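TlmII (Streptoalloteichus hindustanus, PDB 4HVM) belongs to the condensation-domain family of nonribosomal peptide synthesis, serves tallysomycin biosynthesis and probably binds phosphopantetheine. Local coordinates at residues V88-R93 with H125-E131; Q99-V103 with F389-L394. All blocks are in the same frame, centred on the assembly; numbering follows the deposited sequence.

Contact 1: V88-R93 with H125-E131; sequences VRSDLR and HLVRLSE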
loop_
_atom_site.group_PDB
_atom_site.type_symbol
_atom_site.label_atom_id
_atom_site.label_comp_id
_atom_site.label_asym_id
_atom_site.label_seq_id
_atom_site.Cartn_x
_atom_site.Cartn_y
_atom_site.Cartn_z
ATOM N N VAL A 88 0.265 -11.706 -19.975
ATOM C CA VAL A 88 1.607 -12.167 -20.305
ATOM C C VAL A 88 1.828 -13.585 -19.785
ATOM O O VAL A 88 1.623 -13.856 -18.603
ATOM C CB VAL A 88 2.676 -11.244 -19.693
ATOM C CG1 VAL A 88 4.070 -11.745 -20.039
ATOM C CG2 VAL A 88 2.472 -9.808 -20.167
ATOM N N ARG A 89 2.244 -14.487 -20.670
ATOM C CA ARG A 89 2.446 -15.885 -20.299
ATOM C C ARG A 89 3.922 -16.261 -20.345
ATOM O O ARG A 89 4.583 -16.083 -21.368
ATOM C CB ARG A 89 1.627 -16.803 -21.210
ATOM C CG ARG A 89 0.155 -16.431 -21.260
ATOM C CD ARG A 89 -0.652 -17.391 -22.115
ATOM N NE ARG A 89 -0.609 -18.755 -21.599
ATOM C CZ ARG A 89 -1.401 -19.738 -22.013
ATOM N NH1 ARG A 89 -2.310 -19.513 -22.952
ATOM N NH2 ARG A 89 -1.286 -20.948 -21.482
ATOM N N SER A 90 4.431 -16.775 -19.230
ATOM C CA SER A 90 5.837 -17.151 -19.122
ATOM C C SER A 90 5.994 -18.568 -18.575
ATOM O O SER A 90 5.070 -19.120 -17.978
ATOM C CB SER A 90 6.590 -16.160 -18.229
ATOM O OG SER A 90 6.546 -14.847 -18.763
ATOM N N ASP A 91 7.173 -19.150 -18.782
ATOM C CA ASP A 91 7.477 -20.493 -18.301
ATOM C C ASP A 91 8.913 -20.532 -17.778
ATOM O O ASP A 91 9.856 -20.231 -18.510
ATOM C CB ASP A 91 7.284 -21.514 -19.428
ATOM C CG ASP A 91 7.212 -22.942 -18.920
ATOM O OD1 ASP A 91 8.023 -23.309 -18.044
ATOM O OD2 ASP A 91 6.338 -23.699 -19.392
ATOM N N LEU A 92 9.073 -20.909 -16.512
ATOM C CA LEU A 92 10.378 -20.871 -15.856
ATOM C C LEU A 92 10.863 -22.249 -15.422
ATOM O O LEU A 92 11.673 -22.363 -14.503
ATOM C CB LEU A 92 10.328 -19.955 -14.634
ATOM C CG LEU A 92 9.839 -18.526 -14.858
ATOM C CD1 LEU A 92 9.920 -17.735 -13.566
ATOM C CD2 LEU A 92 10.638 -17.846 -15.959
ATOM N N ARG A 93 10.367 -23.292 -16.079
ATOM C CA ARG A 93 10.739 -24.661 -15.737
ATOM C C ARG A 93 12.214 -24.969 -16.001
ATOM O O ARG A 93 12.767 -25.907 -15.428
ATOM C CB ARG A 93 9.843 -25.663 -16.471
ATOM C CG ARG A 93 8.494 -25.881 -15.801
ATOM C CD ARG A 93 7.627 -26.875 -16.563
ATOM N NE ARG A 93 7.117 -26.323 -17.815
ATOM C CZ ARG A 93 6.279 -26.960 -18.627
ATOM N NH1 ARG A 93 5.849 -28.177 -18.326
ATOM N NH2 ARG A 93 5.869 -26.376 -19.745
ATOM N N HIS A 125 0.143 -11.726 -15.052
ATOM C CA HIS A 125 1.173 -12.689 -15.427
ATOM C C HIS A 125 0.752 -14.115 -15.075
ATOM O O HIS A 125 0.321 -14.385 -13.954
ATOM C CB HIS A 125 2.506 -12.345 -14.755
ATOM C CG HIS A 125 3.131 -11.080 -15.259
ATOM N ND1 HIS A 125 4.153 -11.071 -16.183
ATOM C CD2 HIS A 125 2.879 -9.781 -14.967
ATOM C CE1 HIS A 125 4.502 -9.822 -16.440
ATOM N NE2 HIS A 125 3.744 -9.021 -15.714
ATOM N N LEU A 126 0.867 -15.020 -16.042
ATOM C CA LEU A 126 0.617 -16.438 -15.812
ATOM C C LEU A 126 1.951 -17.173 -15.924
ATOM O O LEU A 126 2.390 -17.519 -17.019
ATOM C CB LEU A 126 -0.394 -16.978 -16.829
ATOM C CG LEU A 126 -1.134 -18.278 -16.506
ATOM C CD1 LEU A 126 -2.441 -18.332 -17.275
ATOM C CD2 LEU A 126 -0.287 -19.502 -16.824
ATOM N N VAL A 127 2.599 -17.395 -14.785
ATOM C CA VAL A 127 3.942 -17.963 -14.773
ATOM C C VAL A 127 3.924 -19.394 -14.248
ATOM O O VAL A 127 3.543 -19.634 -13.103
ATOM C CB VAL A 127 4.894 -17.128 -13.896
ATOM C CG1 VAL A 127 6.334 -17.529 -14.145
ATOM C CG2 VAL A 127 4.706 -15.641 -14.159
ATOM N N ARG A 128 4.332 -20.341 -15.088
ATOM C CA ARG A 128 4.413 -21.738 -14.670
ATOM C C ARG A 128 5.813 -22.064 -14.156
ATOM O O ARG A 128 6.804 -21.840 -14.851
ATOM C CB ARG A 128 4.026 -22.683 -15.811
ATOM C CG ARG A 128 4.206 -24.155 -15.465
ATOM C CD ARG A 128 3.501 -25.072 -16.451
ATOM N NE ARG A 128 2.049 -25.054 -16.286
ATOM C CZ ARG A 128 1.383 -25.830 -15.435
ATOM N NH1 ARG A 128 2.035 -26.685 -14.658
ATOM N NH2 ARG A 128 0.060 -25.746 -15.357
ATOM N N LEU A 129 5.882 -22.595 -12.939
ATOM C CA LEU A 129 7.157 -22.883 -12.289
ATOM C C LEU A 129 7.560 -24.351 -12.420
ATOM O O LEU A 129 8.746 -24.674 -12.486
ATOM C CB LEU A 129 7.090 -22.501 -10.810
ATOM C CG LEU A 129 6.556 -21.106 -10.486
ATOM C CD1 LEU A 129 6.642 -20.838 -8.992
ATOM C CD2 LEU A 129 7.308 -20.044 -11.267
ATOM N N SER A 130 6.566 -25.232 -12.447
ATOM C CA SER A 130 6.809 -26.667 -12.539
ATOM C C SER A 130 5.586 -27.378 -13.102
ATOM O O SER A 130 4.714 -26.751 -13.701
ATOM C CB SER A 130 7.158 -27.241 -11.164
ATOM O OG SER A 130 6.124 -26.988 -10.226
ATOM N N GLU A 131 5.523 -28.689 -12.902
ATOM C CA GLU A 131 4.407 -29.481 -13.400
ATOM C C GLU A 131 3.156 -29.297 -12.547
ATOM O O GLU A 131 2.055 -29.661 -12.961
ATOM C CB GLU A 131 4.789 -30.958 -13.463
ATOM C CG GLU A 131 5.986 -31.235 -14.354
ATOM C CD GLU A 131 5.791 -30.712 -15.768
ATOM O OE1 GLU A 131 6.722 -30.070 -16.299
ATOM O OE2 GLU A 131 4.711 -30.949 -16.348
#

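Contact 2: Q99-V103 with F389-L394; sequences QARCV and FREADL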
loop_
_atom_site.group_PDB
_atom_site.type_symbol
_atom_site.label_atom_id
_atom_site.label_comp_id
_atom_site.label_asym_id
_atom_site.label_seq_id
_atom_site.Cartn_x
_atom_site.Cartn_y
_atom_site.Cartn_z
ATOM N N GLN A 99 10.960 -20.297 -8.395
ATOM C CA GLN A 99 10.283 -19.313 -7.552
ATOM C C GLN A 99 11.071 -18.012 -7.412
ATOM O O GLN A 99 10.491 -16.923 -7.420
ATOM C CB GLN A 99 9.953 -19.897 -6.175
ATOM C CG GLN A 99 8.965 -21.058 -6.225
ATOM C CD GLN A 99 8.246 -21.279 -4.904
ATOM O OE1 GLN A 99 8.563 -20.643 -3.899
ATOM N NE2 GLN A 99 7.268 -22.181 -4.904
ATOM N N ALA A 100 12.389 -18.126 -7.289
ATOM C CA ALA A 100 13.240 -16.948 -7.189
ATOM C C ALA A 100 13.211 -16.154 -8.485
ATOM O O ALA A 100 13.330 -14.930 -8.470
ATOM C CB ALA A 100 14.668 -17.347 -6.850
ATOM N N ARG A 101 13.051 -16.857 -9.604
ATOM C CA ARG A 101 13.011 -16.221 -10.915
ATOM C C ARG A 101 11.691 -15.497 -11.127
ATOM O O ARG A 101 11.645 -14.434 -11.747
ATOM C CB ARG A 101 13.207 -17.259 -12.019
ATOM C CG ARG A 101 14.418 -18.153 -11.839
ATOM C CD ARG A 101 15.716 -17.401 -12.043
ATOM N NE ARG A 101 16.179 -16.722 -10.835
ATOM C CZ ARG A 101 16.931 -17.287 -9.895
ATOM N NH1 ARG A 101 17.308 -16.582 -8.836
ATOM N NH2 ARG A 101 17.303 -18.556 -10.008
ATOM N N CYS A 102 10.616 -16.083 -10.606
ATOM C CA CYS A 102 9.283 -15.512 -10.758
ATOM C C CYS A 102 9.184 -14.170 -10.041
ATOM O O CYS A 102 8.481 -13.262 -10.488
ATOM C CB CYS A 102 8.225 -16.481 -10.233
ATOM S SG CYS A 102 6.529 -15.958 -10.555
ATOM N N VAL A 103 9.901 -14.053 -8.927
ATOM C CA VAL A 103 9.969 -12.797 -8.189
ATOM C C VAL A 103 10.734 -11.768 -9.004
ATOM O O VAL A 103 10.323 -10.615 -9.116
ATOM C CB VAL A 103 10.645 -12.976 -6.817
ATOM C CG1 VAL A 103 10.883 -11.627 -6.150
ATOM C CG2 VAL A 103 9.806 -13.867 -5.925
ATOM N N PHE A 389 1.945 -15.528 -2.831
ATOM C CA PHE A 389 3.253 -15.843 -3.392
ATOM C C PHE A 389 4.316 -14.808 -3.040
ATOM O O PHE A 389 4.324 -13.707 -3.591
ATOM C CB PHE A 389 3.171 -16.021 -4.911
ATOM C CG PHE A 389 4.505 -16.248 -5.559
ATOM C CD1 PHE A 389 5.216 -17.412 -5.315
ATOM C CD2 PHE A 389 5.056 -15.297 -6.400
ATOM C CE1 PHE A 389 6.450 -17.624 -5.900
ATOM C CE2 PHE A 389 6.289 -15.506 -6.989
ATOM C CZ PHE A 389 6.987 -16.669 -6.739
ATOM N N ARG A 390 5.205 -15.181 -2.119
ATOM C CA ARG A 390 6.372 -14.374 -1.760
ATOM C C ARG A 390 6.040 -12.902 -1.542
ATOM O O ARG A 390 6.761 -12.024 -2.013
ATOM C CB ARG A 390 7.463 -14.505 -2.830
ATOM C CG ARG A 390 8.023 -15.912 -3.004
ATOM C CD ARG A 390 9.045 -16.256 -1.928
ATOM N NE ARG A 390 9.624 -17.581 -2.136
ATOM C CZ ARG A 390 10.697 -17.821 -2.886
ATOM N NH1 ARG A 390 11.316 -16.823 -3.503
ATOM N NH2 ARG A 390 11.151 -19.060 -3.019
ATOM N N GLU A 391 4.943 -12.638 -0.839
ATOM C CA GLU A 391 4.491 -11.268 -0.614
ATOM C C GLU A 391 5.574 -10.400 0.024
ATOM O O GLU A 391 5.707 -9.222 -0.302
ATOM C CB GLU A 391 3.224 -11.252 0.244
ATOM C CG GLU A 391 2.588 -9.878 0.382
ATOM C CD GLU A 391 1.314 -9.904 1.205
ATOM O OE1 GLU A 391 1.351 -10.396 2.354
ATOM O OE2 GLU A 391 0.273 -9.436 0.699
ATOM N N ALA A 392 6.356 -10.998 0.918
ATOM C CA ALA A 392 7.438 -10.296 1.600
ATOM C C ALA A 392 8.520 -9.806 0.641
ATOM O O ALA A 392 9.154 -8.779 0.882
ATOM C CB ALA A 392 8.048 -11.184 2.663
ATOM N N ASP A 393 8.726 -10.546 -0.442
ATOM C CA ASP A 393 9.768 -10.214 -1.409
ATOM C C ASP A 393 9.249 -9.307 -2.525
ATOM O O ASP A 393 10.022 -8.601 -3.171
ATOM C CB ASP A 393 10.388 -11.485 -2.000
ATOM C CG ASP A 393 11.181 -12.278 -0.976
ATOM O OD1 ASP A 393 11.712 -11.662 -0.023
ATOM O OD2 ASP A 393 11.281 -13.514 -1.131
ATOM N N LEU A 394 7.938 -9.323 -2.746
ATOM C CA LEU A 394 7.339 -8.500 -3.787
ATOM C C LEU A 394 7.049 -7.092 -3.285
ATOM O O LEU A 394 6.913 -6.164 -4.076
ATOM C CB LEU A 394 6.068 -9.149 -4.331
ATOM C CG LEU A 394 6.291 -10.341 -5.255
ATOM C CD1 LEU A 394 4.969 -10.990 -5.632
ATOM C CD2 LEU A 394 7.046 -9.903 -6.497
#

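Contact 1: V88-R93 with H125-E131
L126 N gives to V88 O at 2.9 Å, the first of four backbone hydrogen bonds that join these two parallel strands. S90 then uses both its polar backbone atoms: its N gives to L126 O, and its O receives R128 N. The last bond, from L92 N to R128 O at 3.0 Å, lies just beyond the end of strand 87-91 and is nearly straight, at 175°. CA-H...O contacts from H125 CA to V88 O and from V127 CA to S90 O supplement this pattern.

The charged contacts gather at the C-terminal ends of the strands. R93 holds D91 side-on: R93 NE meets the syn lone pair of D91 OD1, and R93 NH2 reaches D91 OD2 at 2.7 Å. The backbone N of R93 also gives to D91 OD1, which makes an Asx turn. That oxygen thus has two donors from one residue. Across the contact, R93 NH1 meets E131 OE1 at 2.9 Å in a salt bridge. This oxygen lies near the guanidinium plane, while R128 CD covers one guanidinium face. E131 and D91 together probably steady the R93 charge and limit its rotation.

The apolar part is small. L92 has CG anti to its carbonyl carbon (chi1 -55°), which brings CD1 to 3.6 Å from V127 CG1. L92 CD1 also lies 4.2 Å from L129 CD2. V88 CB and CG1 approach the H125 ring obliquely, nearest to ND1.

Strand 87-91 is an edge of a mixed sheet, and strand 122-128 is flanked on its other side by strand 133-141. Helix 49-62 lies against the face with R89 and L126, where R128 NE forms a salt bridge with D49. Helix 98-110, the crossover of this beta-alpha-beta unit, packs on the other face at H125, and its D109 is hydrogen-bonded to H125 NE2.

Contact 2: Q99-V103 with F389-L394
The F389 ring lies against helix 98-110 between C102, Q99 and V103. Its CG is anti to the backbone N (chi1 176°), which carries the ring out to the helix. C102 SG comes obliquely to the ring, 4.5 Å from the F389 centroid and 50° off the normal. C102 SG is 3.6 Å from F389 CE2, the ring atom nearest to it. Q99 O meets CZ at the ring edge. V103 CG2 approaches obliquely, 4.0 Å from F389 CE2.

F389 follows strand 385-388, an outer strand of the mixed sheet that also holds strand 87-91. This is consistent with the crossover of condensation domains, where chain from the C-terminal half reaches back to the N-terminal half. F389 also touches V135 and L42 of that sheet.

R390, at the N-cap of helix 391-394, bends at chi2 (-80°) and then runs out to Q99 on helix 98-110. Its CG covers one F389 face, 3.7 Å above the plane. V103 CG2 sits 3.9 Å from R390 CB. Further out, Q99 CB lies over one face of the guanidinium, and Q99 OE1 is 3.2 Å from R390 NH2. With an alanine here, F389 would probably lose the cover on that face and Q99 its guanidinium neighbour. V103 CG1 faces helix 391-394, 4.2 Å from both D393 CB and L394 CD2.

The centres of the two contacts lie 13 Å apart, and helix 98-110 connects them. Along the chain the segments alternate: 88-93, 99-103, 125-131, then 389-394 much later. Contact 1 pairs the two strands of a beta-alpha-beta unit, and contact 2 uses the helix of that same unit. The two meet directly: L92 and L129 of contact 1 pack on Q99, R101 and C102 of the helix. Q99 and C102 take part in both: they touch L129 and also F389. The helix is thus packed against late chain that adds the outer strand 385-388 to the same sheet, consistent with the crossover between the two halves of condensation domains.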